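Local coordinates for protein anthranilate-CoA ligase (PDB 4WV3) that belongs to the ANL superfamily of AMP-binding enzymes, built from a large N-terminal part and a smaller C-terminal domain, at residues Ser253-Phe258 against Leu284-Leu289; Lys277-His282 against Glu307-Asp312; Pro32-Thr37 against Asp69-Val74; Lys26-Thr31 against Arg39-Glu44; Phe459-Pro464 against Leu499-Thr504. One frame throughout, in Å; residues are numbered along the deposited sequence.

Contact 1: Ser253-Phe258 against Leu284-Leu289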
# COMPACT_ATOMS: atom_id res chain seq x y z
N SER A 253 -0.64 -4.78 -20.19
CA SER A 253 -0.58 -4.02 -21.43
C SER A 253 0.02 -2.64 -21.19
O SER A 253 0.72 -2.10 -22.05
CB SER A 253 -1.98 -3.89 -22.04
OG SER A 253 -2.61 -5.16 -22.11
N THR A 254 -0.26 -2.08 -20.02
CA THR A 254 0.33 -0.81 -19.62
C THR A 254 1.85 -0.96 -19.53
O THR A 254 2.60 -0.07 -19.93
CB THR A 254 -0.24 -0.32 -18.27
OG1 THR A 254 -1.64 -0.07 -18.42
CG2 THR A 254 0.45 0.96 -17.82
N ILE A 255 2.29 -2.10 -19.00
CA ILE A 255 3.70 -2.43 -18.94
C ILE A 255 4.31 -2.49 -20.34
O ILE A 255 5.43 -2.04 -20.56
CB ILE A 255 3.93 -3.78 -18.21
CG1 ILE A 255 3.41 -3.70 -16.77
CG2 ILE A 255 5.41 -4.16 -18.22
CD1 ILE A 255 3.63 -4.97 -15.97
N SER A 256 3.56 -3.04 -21.28
CA SER A 256 4.02 -3.15 -22.66
C SER A 256 4.10 -1.79 -23.35
O SER A 256 5.07 -1.48 -24.04
CB SER A 256 3.12 -4.09 -23.46
OG SER A 256 3.24 -5.42 -23.02
N ARG A 257 3.07 -0.97 -23.15
CA ARG A 257 2.98 0.32 -23.82
C ARG A 257 3.99 1.34 -23.30
O ARG A 257 4.75 1.92 -24.07
CB ARG A 257 1.56 0.89 -23.74
CG ARG A 257 1.43 2.29 -24.33
CD ARG A 257 -0.02 2.74 -24.37
NE ARG A 257 -0.82 1.95 -25.29
CZ ARG A 257 -0.97 2.23 -26.58
NH1 ARG A 257 -0.37 3.29 -27.11
NH2 ARG A 257 -1.72 1.45 -27.35
N PHE A 258 3.98 1.57 -21.99
CA PHE A 258 4.80 2.62 -21.39
C PHE A 258 6.20 2.15 -21.00
O PHE A 258 7.06 2.97 -20.68
CB PHE A 258 4.08 3.24 -20.20
CG PHE A 258 2.80 3.94 -20.56
CD1 PHE A 258 2.83 5.23 -21.06
CD2 PHE A 258 1.58 3.31 -20.41
CE1 PHE A 258 1.65 5.88 -21.40
CE2 PHE A 258 0.41 3.95 -20.75
CZ PHE A 258 0.44 5.24 -21.25
N LEU A 284 7.01 -7.89 -21.36
CA LEU A 284 7.41 -7.39 -20.05
C LEU A 284 8.93 -7.25 -19.95
O LEU A 284 9.50 -7.31 -18.86
CB LEU A 284 6.91 -8.33 -18.94
CG LEU A 284 5.50 -8.14 -18.38
CD1 LEU A 284 4.43 -8.28 -19.46
CD2 LEU A 284 5.25 -9.14 -17.26
N SER A 285 9.58 -7.06 -21.09
CA SER A 285 11.04 -7.05 -21.16
C SER A 285 11.68 -5.80 -20.55
O SER A 285 12.84 -5.83 -20.15
CB SER A 285 11.51 -7.23 -22.60
OG SER A 285 11.05 -6.17 -23.43
N SER A 286 10.92 -4.71 -20.48
CA SER A 286 11.44 -3.46 -19.92
C SER A 286 11.67 -3.59 -18.42
O SER A 286 12.51 -2.87 -17.85
CB SER A 286 10.49 -2.30 -20.23
OG SER A 286 9.20 -2.54 -19.70
N LEU A 287 10.94 -4.50 -17.78
CA LEU A 287 11.08 -4.74 -16.35
C LEU A 287 12.46 -5.28 -16.01
O LEU A 287 12.95 -6.22 -16.63
CB LEU A 287 10.01 -5.74 -15.89
CG LEU A 287 8.82 -5.20 -15.10
CD1 LEU A 287 8.34 -3.86 -15.65
CD2 LEU A 287 7.68 -6.21 -15.11
N ARG A 288 13.10 -4.67 -15.01
CA ARG A 288 14.36 -5.18 -14.50
C ARG A 288 14.17 -5.67 -13.06
O ARG A 288 14.92 -6.51 -12.58
CB ARG A 288 15.46 -4.12 -14.57
CG ARG A 288 15.34 -2.99 -13.56
CD ARG A 288 16.48 -2.00 -13.70
NE ARG A 288 16.44 -0.94 -12.69
CZ ARG A 288 17.10 -0.98 -11.54
NH1 ARG A 288 17.86 -2.02 -11.24
NH2 ARG A 288 17.00 0.03 -10.68
N LEU A 289 13.16 -5.12 -12.40
CA LEU A 289 12.83 -5.51 -11.03
C LEU A 289 11.34 -5.38 -10.77
O LEU A 289 10.66 -4.52 -11.35
CB LEU A 289 13.60 -4.65 -10.03
CG LEU A 289 15.03 -5.07 -9.69
CD1 LEU A 289 15.64 -4.10 -8.68
CD2 LEU A 289 15.05 -6.49 -9.15

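Contact 2: Lys277-His282 against Glu307-Asp312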
# COMPACT_ATOMS: atom_id res chain seq x y z
N LYS A 277 -4.39 -17.09 -19.08
CA LYS A 277 -3.95 -18.14 -19.99
C LYS A 277 -2.96 -17.58 -21.02
O LYS A 277 -2.16 -18.32 -21.58
CB LYS A 277 -5.14 -18.77 -20.71
CG LYS A 277 -5.88 -17.82 -21.64
CD LYS A 277 -7.12 -18.46 -22.22
CE LYS A 277 -7.85 -17.50 -23.15
NZ LYS A 277 -9.16 -18.04 -23.58
N ASP A 278 -3.03 -16.27 -21.24
CA ASP A 278 -2.16 -15.61 -22.20
C ASP A 278 -1.26 -14.58 -21.52
O ASP A 278 -1.08 -13.47 -22.02
CB ASP A 278 -3.00 -14.93 -23.29
CG ASP A 278 -4.00 -13.94 -22.73
OD1 ASP A 278 -4.31 -14.03 -21.52
OD2 ASP A 278 -4.48 -13.08 -23.49
N PHE A 279 -0.69 -14.97 -20.38
CA PHE A 279 0.17 -14.08 -19.61
C PHE A 279 1.42 -13.67 -20.39
O PHE A 279 1.81 -12.50 -20.39
CB PHE A 279 0.57 -14.74 -18.29
CG PHE A 279 1.66 -14.01 -17.56
CD1 PHE A 279 1.37 -12.89 -16.80
CD2 PHE A 279 2.98 -14.45 -17.62
CE1 PHE A 279 2.37 -12.22 -16.13
CE2 PHE A 279 3.98 -13.78 -16.95
CZ PHE A 279 3.68 -12.66 -16.20
N SER A 280 2.04 -14.64 -21.05
CA SER A 280 3.31 -14.42 -21.74
C SER A 280 3.14 -13.64 -23.04
O SER A 280 4.13 -13.24 -23.66
CB SER A 280 4.01 -15.75 -22.00
OG SER A 280 3.19 -16.62 -22.76
N GLN A 281 1.90 -13.41 -23.45
CA GLN A 281 1.63 -12.71 -24.70
C GLN A 281 1.91 -11.21 -24.59
O GLN A 281 1.94 -10.50 -25.60
CB GLN A 281 0.19 -12.95 -25.16
CG GLN A 281 -0.12 -14.41 -25.47
CD GLN A 281 0.72 -14.96 -26.61
OE1 GLN A 281 1.14 -14.22 -27.50
NE2 GLN A 281 0.97 -16.26 -26.59
N HIS A 282 2.13 -10.73 -23.37
CA HIS A 282 2.47 -9.33 -23.15
C HIS A 282 3.97 -9.16 -23.00
O HIS A 282 4.64 -9.98 -22.36
CB HIS A 282 1.76 -8.80 -21.90
CG HIS A 282 0.29 -9.07 -21.88
ND1 HIS A 282 -0.63 -8.19 -22.41
CD2 HIS A 282 -0.42 -10.11 -21.39
CE1 HIS A 282 -1.85 -8.68 -22.25
NE2 HIS A 282 -1.75 -9.84 -21.63
N GLU A 307 10.05 -17.71 -13.23
CA GLU A 307 10.12 -18.70 -14.23
C GLU A 307 9.40 -18.28 -15.51
O GLU A 307 9.69 -18.77 -16.55
CB GLU A 307 9.67 -20.06 -13.65
CG GLU A 307 10.84 -20.90 -13.15
CD GLU A 307 10.65 -21.67 -11.84
OE1 GLU A 307 9.71 -22.42 -11.68
OE2 GLU A 307 11.50 -21.58 -10.98
N ALA A 308 8.51 -17.32 -15.41
CA ALA A 308 7.71 -16.84 -16.53
C ALA A 308 8.23 -15.52 -17.08
O ALA A 308 7.97 -15.17 -18.23
CB ALA A 308 6.25 -16.69 -16.12
N THR A 309 8.97 -14.79 -16.25
CA THR A 309 9.44 -13.46 -16.64
C THR A 309 10.96 -13.37 -16.60
O THR A 309 11.57 -12.66 -17.40
CB THR A 309 8.84 -12.38 -15.72
OG1 THR A 309 7.46 -12.67 -15.47
CG2 THR A 309 8.95 -11.01 -16.37
N GLY A 310 11.58 -14.10 -15.67
CA GLY A 310 13.01 -14.03 -15.47
C GLY A 310 13.36 -12.90 -14.52
O GLY A 310 14.52 -12.71 -14.16
N VAL A 311 12.34 -12.15 -14.11
CA VAL A 311 12.52 -11.00 -13.25
C VAL A 311 12.30 -11.35 -11.78
O VAL A 311 11.29 -11.95 -11.42
CB VAL A 311 11.57 -9.85 -13.64
CG1 VAL A 311 11.64 -8.72 -12.63
CG2 VAL A 311 11.90 -9.35 -15.04
N ASP A 312 13.26 -10.97 -10.94
CA ASP A 312 13.13 -11.16 -9.50
C ASP A 312 12.09 -10.21 -8.92
O ASP A 312 11.96 -9.07 -9.36
CB ASP A 312 14.47 -10.90 -8.81
CG ASP A 312 15.54 -11.90 -9.19
OD1 ASP A 312 16.69 -11.49 -9.41
OD2 ASP A 312 15.22 -13.11 -9.26

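Contact 3: Pro32-Thr37 against Asp69-Val74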
# COMPACT_ATOMS: atom_id res chain seq x y z
N PRO A 32 -2.41 7.31 -19.72
CA PRO A 32 -3.04 7.07 -21.02
C PRO A 32 -3.62 8.34 -21.65
O PRO A 32 -3.74 8.41 -22.88
CB PRO A 32 -4.17 6.10 -20.68
CG PRO A 32 -3.69 5.38 -19.48
CD PRO A 32 -2.92 6.40 -18.69
N ASP A 33 -3.98 9.32 -20.83
CA ASP A 33 -4.60 10.54 -21.34
C ASP A 33 -3.61 11.70 -21.45
O ASP A 33 -3.87 12.66 -22.18
CB ASP A 33 -5.76 10.96 -20.43
CG ASP A 33 -6.75 9.84 -20.20
OD1 ASP A 33 -7.63 9.62 -21.06
OD2 ASP A 33 -6.65 9.17 -19.14
N ARG A 34 -2.49 11.61 -20.74
CA ARG A 34 -1.62 12.77 -20.59
C ARG A 34 -0.18 12.40 -20.25
O ARG A 34 0.07 11.43 -19.53
CB ARG A 34 -2.20 13.68 -19.51
CG ARG A 34 -1.54 15.04 -19.37
CD ARG A 34 -2.32 15.89 -18.38
NE ARG A 34 -1.72 17.21 -18.19
CZ ARG A 34 -2.26 18.17 -17.45
NH1 ARG A 34 -3.41 17.96 -16.82
NH2 ARG A 34 -1.65 19.34 -17.32
N GLU A 35 0.76 13.18 -20.77
CA GLU A 35 2.16 13.06 -20.40
C GLU A 35 2.70 14.42 -20.00
O GLU A 35 2.49 15.41 -20.70
CB GLU A 35 2.98 12.50 -21.57
CG GLU A 35 2.68 11.05 -21.91
CD GLU A 35 3.54 10.53 -23.05
OE1 GLU A 35 4.50 11.24 -23.44
OE2 GLU A 35 3.26 9.42 -23.55
N MET A 36 3.38 14.48 -18.86
CA MET A 36 3.90 15.74 -18.36
C MET A 36 5.39 15.68 -18.07
O MET A 36 5.92 14.65 -17.66
CB MET A 36 3.14 16.17 -17.10
CG MET A 36 1.64 16.27 -17.27
SD MET A 36 0.82 17.00 -15.84
CE MET A 36 1.43 18.68 -15.93
N THR A 37 6.07 16.81 -18.28
CA THR A 37 7.47 16.94 -17.90
C THR A 37 7.53 17.46 -16.47
O THR A 37 6.52 17.88 -15.91
CB THR A 37 8.21 17.91 -18.83
OG1 THR A 37 7.70 19.24 -18.64
CG2 THR A 37 8.04 17.50 -20.28
N ASP A 69 -5.80 7.63 -10.17
CA ASP A 69 -4.37 7.78 -10.43
C ASP A 69 -4.26 8.53 -11.75
O ASP A 69 -4.65 8.01 -12.80
CB ASP A 69 -3.67 6.42 -10.47
CG ASP A 69 -3.27 5.93 -9.09
OD1 ASP A 69 -3.88 6.37 -8.09
OD2 ASP A 69 -2.33 5.11 -9.00
N SER A 70 -3.75 9.75 -11.69
CA SER A 70 -3.73 10.62 -12.85
C SER A 70 -2.75 11.77 -12.67
O SER A 70 -2.15 11.93 -11.60
CB SER A 70 -5.11 11.17 -13.19
OG SER A 70 -5.67 11.85 -12.08
N ALA A 71 -2.60 12.57 -13.71
CA ALA A 71 -1.76 13.76 -13.66
C ALA A 71 -2.33 14.77 -12.67
O ALA A 71 -1.60 15.45 -11.96
CB ALA A 71 -1.63 14.38 -15.04
N GLU A 72 -3.66 14.85 -12.63
CA GLU A 72 -4.35 15.79 -11.76
C GLU A 72 -4.18 15.43 -10.28
O GLU A 72 -4.22 16.30 -9.42
CB GLU A 72 -5.83 15.89 -12.11
CG GLU A 72 -6.12 16.60 -13.42
CD GLU A 72 -5.87 15.72 -14.63
OE1 GLU A 72 -5.73 14.49 -14.46
OE2 GLU A 72 -5.82 16.26 -15.76
N TRP A 73 -4.01 14.14 -10.00
CA TRP A 73 -3.77 13.69 -8.64
C TRP A 73 -2.43 14.22 -8.15
O TRP A 73 -2.32 14.78 -7.06
CB TRP A 73 -3.78 12.16 -8.57
CG TRP A 73 -4.01 11.61 -7.19
CD1 TRP A 73 -5.17 11.07 -6.71
CD2 TRP A 73 -3.06 11.53 -6.12
NE1 TRP A 73 -5.00 10.67 -5.41
CE2 TRP A 73 -3.72 10.94 -5.02
CE3 TRP A 73 -1.72 11.91 -5.98
CZ2 TRP A 73 -3.08 10.72 -3.80
CZ3 TRP A 73 -1.09 11.69 -4.77
CH2 TRP A 73 -1.77 11.10 -3.69
N VAL A 74 -1.40 14.05 -8.98
CA VAL A 74 -0.04 14.43 -8.61
C VAL A 74 0.11 15.94 -8.45
O VAL A 74 0.66 16.41 -7.45
CB VAL A 74 0.98 13.93 -9.65
CG1 VAL A 74 2.37 14.42 -9.28
CG2 VAL A 74 0.95 12.41 -9.73

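Contact 4: Lys26-Thr31 against Arg39-Glu44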
# COMPACT_ATOMS: atom_id res chain seq x y z
N LYS A 26 12.37 16.53 -19.18
CA LYS A 26 12.18 15.09 -19.13
C LYS A 26 10.76 14.77 -18.70
O LYS A 26 10.25 15.35 -17.74
CB LYS A 26 13.17 14.43 -18.17
CG LYS A 26 12.93 12.94 -17.99
CD LYS A 26 13.92 12.29 -17.04
CE LYS A 26 13.62 10.81 -16.89
NZ LYS A 26 14.59 10.12 -15.99
N THR A 27 10.11 13.84 -19.40
CA THR A 27 8.76 13.43 -19.06
C THR A 27 8.74 12.76 -17.69
O THR A 27 9.42 11.76 -17.47
CB THR A 27 8.18 12.46 -20.10
OG1 THR A 27 8.38 12.99 -21.42
CG2 THR A 27 6.69 12.25 -19.86
N ALA A 28 7.97 13.34 -16.77
CA ALA A 28 7.94 12.86 -15.39
C ALA A 28 6.88 11.79 -15.15
O ALA A 28 7.17 10.75 -14.54
CB ALA A 28 7.73 14.03 -14.43
N LEU A 29 5.66 12.03 -15.63
CA LEU A 29 4.58 11.06 -15.45
C LEU A 29 3.95 10.62 -16.77
O LEU A 29 3.75 11.42 -17.68
CB LEU A 29 3.52 11.60 -14.48
CG LEU A 29 2.87 12.96 -14.74
CD1 LEU A 29 1.66 12.84 -15.66
CD2 LEU A 29 2.48 13.63 -13.43
N PHE A 30 3.63 9.33 -16.85
CA PHE A 30 2.98 8.77 -18.03
C PHE A 30 1.58 8.27 -17.69
O PHE A 30 1.41 7.38 -16.85
CB PHE A 30 3.80 7.63 -18.62
CG PHE A 30 5.08 8.08 -19.27
CD1 PHE A 30 6.26 8.15 -18.54
CD2 PHE A 30 5.11 8.41 -20.61
CE1 PHE A 30 7.44 8.55 -19.14
CE2 PHE A 30 6.28 8.82 -21.22
CZ PHE A 30 7.45 8.89 -20.48
N THR A 31 0.57 8.85 -18.34
CA THR A 31 -0.81 8.39 -18.20
C THR A 31 -1.39 8.18 -19.60
O THR A 31 -0.92 8.80 -20.55
CB THR A 31 -1.68 9.39 -17.41
OG1 THR A 31 -1.82 10.60 -18.17
CG2 THR A 31 -1.05 9.71 -16.06
N ARG A 39 8.84 20.17 -15.46
CA ARG A 39 8.51 21.59 -15.49
C ARG A 39 7.00 21.81 -15.53
O ARG A 39 6.47 22.67 -14.83
CB ARG A 39 9.18 22.28 -16.69
CG ARG A 39 8.84 23.75 -16.83
CD ARG A 39 9.21 24.53 -15.58
NE ARG A 39 10.65 24.52 -15.34
CZ ARG A 39 11.21 24.92 -14.20
NH1 ARG A 39 10.46 25.35 -13.20
NH2 ARG A 39 12.53 24.89 -14.07
N GLN A 40 6.32 21.02 -16.35
CA GLN A 40 4.87 21.11 -16.50
C GLN A 40 4.15 20.73 -15.21
O GLN A 40 3.16 21.35 -14.84
CB GLN A 40 4.39 20.25 -17.66
CG GLN A 40 4.83 20.76 -19.02
CD GLN A 40 4.54 19.78 -20.14
OE1 GLN A 40 4.48 18.57 -19.92
NE2 GLN A 40 4.36 20.30 -21.35
N VAL A 41 4.66 19.70 -14.54
CA VAL A 41 4.11 19.27 -13.26
C VAL A 41 4.30 20.37 -12.22
O VAL A 41 3.38 20.68 -11.45
CB VAL A 41 4.77 17.97 -12.76
CG1 VAL A 41 4.32 17.66 -11.34
CG2 VAL A 41 4.44 16.82 -13.69
N SER A 42 5.48 20.97 -12.21
CA SER A 42 5.79 22.04 -11.26
C SER A 42 4.93 23.27 -11.51
O SER A 42 4.45 23.90 -10.57
CB SER A 42 7.27 22.41 -11.33
OG SER A 42 7.57 23.47 -10.44
N ASN A 43 4.74 23.61 -12.78
CA ASN A 43 3.91 24.75 -13.15
C ASN A 43 2.46 24.57 -12.73
O ASN A 43 1.85 25.48 -12.16
CB ASN A 43 3.99 25.01 -14.66
CG ASN A 43 5.35 25.51 -15.10
OD1 ASN A 43 6.09 26.09 -14.31
ND2 ASN A 43 5.67 25.29 -16.37
N GLU A 44 1.91 23.40 -13.01
CA GLU A 44 0.52 23.11 -12.69
C GLU A 44 0.31 23.04 -11.18
O GLU A 44 -0.72 23.46 -10.66
CB GLU A 44 0.07 21.82 -13.36
CG GLU A 44 -1.41 21.51 -13.19
CD GLU A 44 -1.93 20.52 -14.22
OE1 GLU A 44 -1.68 20.73 -15.42
OE2 GLU A 44 -2.57 19.53 -13.82

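Contact 5: Phe459-Pro464 against Leu499-Thr504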
# COMPACT_ATOMS: atom_id res chain seq x y z
N PHE A 459 -10.39 -21.02 2.72
CA PHE A 459 -11.23 -20.53 1.63
C PHE A 459 -10.37 -20.39 0.37
O PHE A 459 -9.48 -19.54 0.31
CB PHE A 459 -11.86 -19.19 1.99
CG PHE A 459 -12.82 -19.26 3.14
CD1 PHE A 459 -14.17 -19.48 2.93
CD2 PHE A 459 -12.37 -19.12 4.45
CE1 PHE A 459 -15.05 -19.55 3.99
CE2 PHE A 459 -13.24 -19.19 5.51
CZ PHE A 459 -14.59 -19.41 5.28
N ILE A 460 -10.64 -21.23 -0.62
CA ILE A 460 -9.77 -21.33 -1.79
C ILE A 460 -10.42 -20.84 -3.07
O ILE A 460 -11.53 -21.25 -3.42
CB ILE A 460 -9.29 -22.78 -1.99
CG1 ILE A 460 -8.55 -23.28 -0.75
CG2 ILE A 460 -8.40 -22.89 -3.23
CD1 ILE A 460 -8.00 -24.68 -0.89
N ILE A 461 -9.73 -19.95 -3.78
CA ILE A 461 -10.12 -19.54 -5.11
C ILE A 461 -9.30 -20.32 -6.14
O ILE A 461 -8.07 -20.25 -6.13
CB ILE A 461 -9.90 -18.03 -5.33
CG1 ILE A 461 -10.75 -17.21 -4.36
CG2 ILE A 461 -10.21 -17.65 -6.77
CD1 ILE A 461 -10.60 -15.72 -4.53
N LEU A 462 -9.98 -21.06 -7.00
CA LEU A 462 -9.30 -21.88 -8.00
C LEU A 462 -8.93 -21.08 -9.24
O LEU A 462 -9.44 -19.98 -9.46
CB LEU A 462 -10.18 -23.07 -8.39
CG LEU A 462 -10.47 -24.08 -7.27
CD1 LEU A 462 -11.45 -25.13 -7.75
CD2 LEU A 462 -9.18 -24.72 -6.78
N LYS A 463 -8.04 -21.64 -10.06
CA LYS A 463 -7.67 -21.05 -11.34
C LYS A 463 -8.92 -20.91 -12.20
O LYS A 463 -9.86 -21.70 -12.07
CB LYS A 463 -6.64 -21.93 -12.06
CG LYS A 463 -5.29 -22.01 -11.36
CD LYS A 463 -4.61 -20.65 -11.32
CE LYS A 463 -3.26 -20.73 -10.64
NZ LYS A 463 -2.32 -21.62 -11.36
N PRO A 464 -8.95 -19.89 -13.08
CA PRO A 464 -10.12 -19.58 -13.92
C PRO A 464 -10.71 -20.80 -14.62
O PRO A 464 -9.96 -21.64 -15.13
CB PRO A 464 -9.55 -18.61 -14.95
CG PRO A 464 -8.47 -17.90 -14.22
CD PRO A 464 -7.86 -18.92 -13.30
N LEU A 499 -12.96 -13.47 -2.55
CA LEU A 499 -12.64 -13.24 -1.15
C LEU A 499 -12.78 -11.76 -0.83
O LEU A 499 -12.54 -10.91 -1.70
CB LEU A 499 -11.21 -13.70 -0.85
CG LEU A 499 -10.96 -15.21 -0.86
CD1 LEU A 499 -9.47 -15.51 -0.85
CD2 LEU A 499 -11.64 -15.86 0.33
N PRO A 500 -13.19 -11.43 0.40
CA PRO A 500 -13.31 -10.03 0.82
C PRO A 500 -11.96 -9.33 0.78
O PRO A 500 -11.04 -9.70 1.52
CB PRO A 500 -13.82 -10.13 2.26
CG PRO A 500 -13.44 -11.50 2.71
CD PRO A 500 -13.55 -12.36 1.49
N LYS A 501 -11.83 -8.33 -0.09
CA LYS A 501 -10.57 -7.63 -0.26
C LYS A 501 -10.69 -6.13 -0.03
O LYS A 501 -11.73 -5.52 -0.31
CB LYS A 501 -9.98 -7.89 -1.65
CG LYS A 501 -9.60 -9.33 -1.92
CD LYS A 501 -8.73 -9.43 -3.16
CE LYS A 501 -8.37 -10.87 -3.49
NZ LYS A 501 -9.52 -11.62 -4.07
N THR A 502 -9.63 -5.53 0.49
CA THR A 502 -9.53 -4.08 0.60
C THR A 502 -9.05 -3.53 -0.74
O THR A 502 -8.76 -4.28 -1.66
CB THR A 502 -8.52 -3.66 1.69
OG1 THR A 502 -7.20 -4.09 1.30
CG2 THR A 502 -8.88 -4.29 3.02
N ALA A 503 -8.97 -2.21 -0.84
CA ALA A 503 -8.48 -1.57 -2.06
C ALA A 503 -6.96 -1.48 -2.05
O ALA A 503 -6.36 -0.86 -2.93
CB ALA A 503 -9.10 -0.20 -2.23
N THR A 504 -6.34 -2.11 -1.06
CA THR A 504 -4.89 -2.10 -0.93
C THR A 504 -4.31 -3.49 -1.18
O THR A 504 -3.15 -3.75 -0.87
CB THR A 504 -4.45 -1.59 0.45
OG1 THR A 504 -5.03 -2.41 1.47
CG2 THR A 504 -4.89 -0.15 0.65

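Contact 1: Ser253-Phe258 against Leu284-Leu289
Ile255 makes an apolar contact with Leu284 and Leu287 where the last turns of helix 248-258 meet the loop that leads into strand 289-292. One methyl group does most of the touching. CG2 of Ile255 lies 4.0 Å from CG of Leu284 and 3.9 Å from CD1 of Leu287, so it touches both leucines, which stand at the two ends of a single type I turn. With chi1 at -61°, CG2 points opposite the backbone N and reaches across to the turn, while CG1 lies beside that N. The Ile255 side chain meets that of Leu287 at about a right angle but is only obliquely inclined to that of Leu284. Ser286 also comes up to the helix, yet its OG stays 3.9 Å from Ile255 O and is instead hydrogen-bonded to Pro260 O. Ser256 adds a polar tie beside the apolar patch, its OG bonding to Asp283 O, just ahead of the turn. Further in, Ile255 and Leu287 both rest on Phe263 of strand 262-265, which runs parallel to strand 289-292 in the mixed sheet. This is the layering of an alpha/beta fold: a helix laid over a parallel sheet, with the connection entering the next strand tucked against it.

Contact 2: Lys277-His282 against Glu307-Asp312
Phe279 points its ring across at the C-terminal end of helix 299-309, where Ala308 and Thr309 receive it in different ways. The hydroxyl of Thr309 approaches the rim: OG1 lies in the plane of the ring, 3.8 Å from CZ of Phe279, and the two side chains are set at about a right angle. The methyl of Ala308 comes in obliquely, its CB 3.8 Å from CE2 of Phe279. A chi1 of 169° swings the Phe279 ring opposite the backbone N, carrying it away from its own loop and over to the helix. Helix 299-309 connects strands 289-292 and 313-318, parallel neighbours in the mixed sheet, and so forms the helical part of a beta-alpha-beta crossover; the contact lies at the C-terminal end of that helix, just before strand 313-318. Gly310, with a positive phi of 87°, is where the chain turns out of the helix toward that strand. Thr309 OG1 gives no hydrogen bond to the ring's segment, being bonded to Trp305 O one turn back in the helix. Trp305 also brings its indole to Phe279, the two ring planes inclined at about 60°. Phe279 also touches Leu252 of helix 248-258, Ala273 and Leu274 of helix 267-274, and Leu284.

Contact 3: Pro32-Thr37 against Asp69-Val74
Arg34 and Met36 reach from the region of strand 35-37 to Ala71 and Glu72, in the first turn of helix 71-83. The polar link is a salt bridge between Arg34 NH1 and Glu72 OE2, 3.1 Å apart. The carboxylate oxygen lies at the edge of the guanidinium, near its plane, but the N-H...O angle of 129° makes the hydrogen bond weak, and the two flat groups are turned 58° against each other. Arg34 has a second acidic partner: NH2 forms a salt bridge with Glu44 OE1 of helix 38-54, so the guanidinium bridges two helices. It gets there by being extended from CG to NE, with CD passing 3.7 Å from Ala71 CB. That same methyl lies 3.7 Å from Met36 SD, and the sulfur in turn sits over one guanidinium face, offset toward its rim. Other polar groups have partners of their own. Arg34 O accepts from Thr31 OG1, and Thr37 N donates to Gln40 OE1 while the Thr37 side chain caps a backbone N of helix 38-54, as in a capping box. Asp69 OD1 accepts from Leu218 N, and Ser70 OG is bonded to Leu68 O. With sulfur and methyl groups covering part of Arg34, the two carboxylates probably balance the guanidinium charge and limit its rotation, although the hydrogen bond to Glu72 is weak.

Contact 4: Lys26-Thr31 against Arg39-Glu44
A beta hairpin with a classic bulge, strands 27-30 and 35-37, receives the helix that follows it: Ala28 and Leu29 pack on Val41 of helix 38-54. Both bulge residues face Met36 on the partner strand and share backbone hydrogen bonding with it, consistent with two consecutive side chains, Ala28 and Leu29, both meeting the same valine. CG2 of Val41 is the atom that serves both. It lies 3.8 Å from CD2 of Leu29, the two side chains inclined obliquely, and a looser 4.4 Å from CB of Ala28. The Leu29 branch gets there through a chi1 of 54°, which places CG between the backbone N and the carbonyl carbon and turns the end of the side chain to the helix, although its CB starts off to the side. Met36 fills in beside them, touching both Leu29 and Val41. The helix itself is regularly bonded here, with Asn43 N to Arg39 O at 2.8 Å and Glu44 N to Gln40 O at 3.0 Å. All three contacting residues are buried. On its other side strand 27-30 pairs with strand 237-239, through Cys238, while Lys26 NZ makes a salt bridge with Glu208. The whole is a bulged beta hairpin at the edge of the mixed sheet, which ends at strand 35-37, with the helix next in sequence packed on it.

Contact 5: Phe459-Pro464 against Leu499-Thr504
CG of Leu499 and CG1 of Ile461 both lie beside the backbone N (chi1 -71° and -62°), and the two side chains run past each other in opposite directions. They join the three-stranded sheet of the C-terminal domain, at its central strand 454-462, to the loop between strand 492-496 and helix 509-520. The interlock is closest between CD1 of Ile461 and CG of Leu499, at 3.7 Å, and CD1 of Leu499 lies 3.9 Å from the same Ile461 methyl. The other leucine branch, CD2, sits 3.7 Å from CB of Phe459, whose ring leads away from the loop. Leu512 of helix 509-520 touches both Phe459 and Leu499, closing a small apolar core. At its margin Lys501 passes Ile461 to form a salt bridge with Glu441 of strand 439-448. Farther along the loop, OG1 of Thr502 accepts from Lys506 N and shares a hydrogen bond of 2.7 Å with OG1 of Thr504.

From the N terminus, contact 4 opens first and closes a short loop through the hairpin into helix 38-54; contact 3 opens inside it and closes later at helix 71-83, so the two cross. Both reach the edge of the mixed sheet, their centres about 8 Å apart. A second crossing pair follows: contact 1 opens at helix 248-258, contact 2 at residues 277-282, and they close in the same order, at 284-289 and 307-312. These tie helices 248-258 and 299-309 to one loop. Phe258 joins the pairs by packing on Phe30. Contact 5 comes last, in series, within the C-terminal domain and touching none of the others.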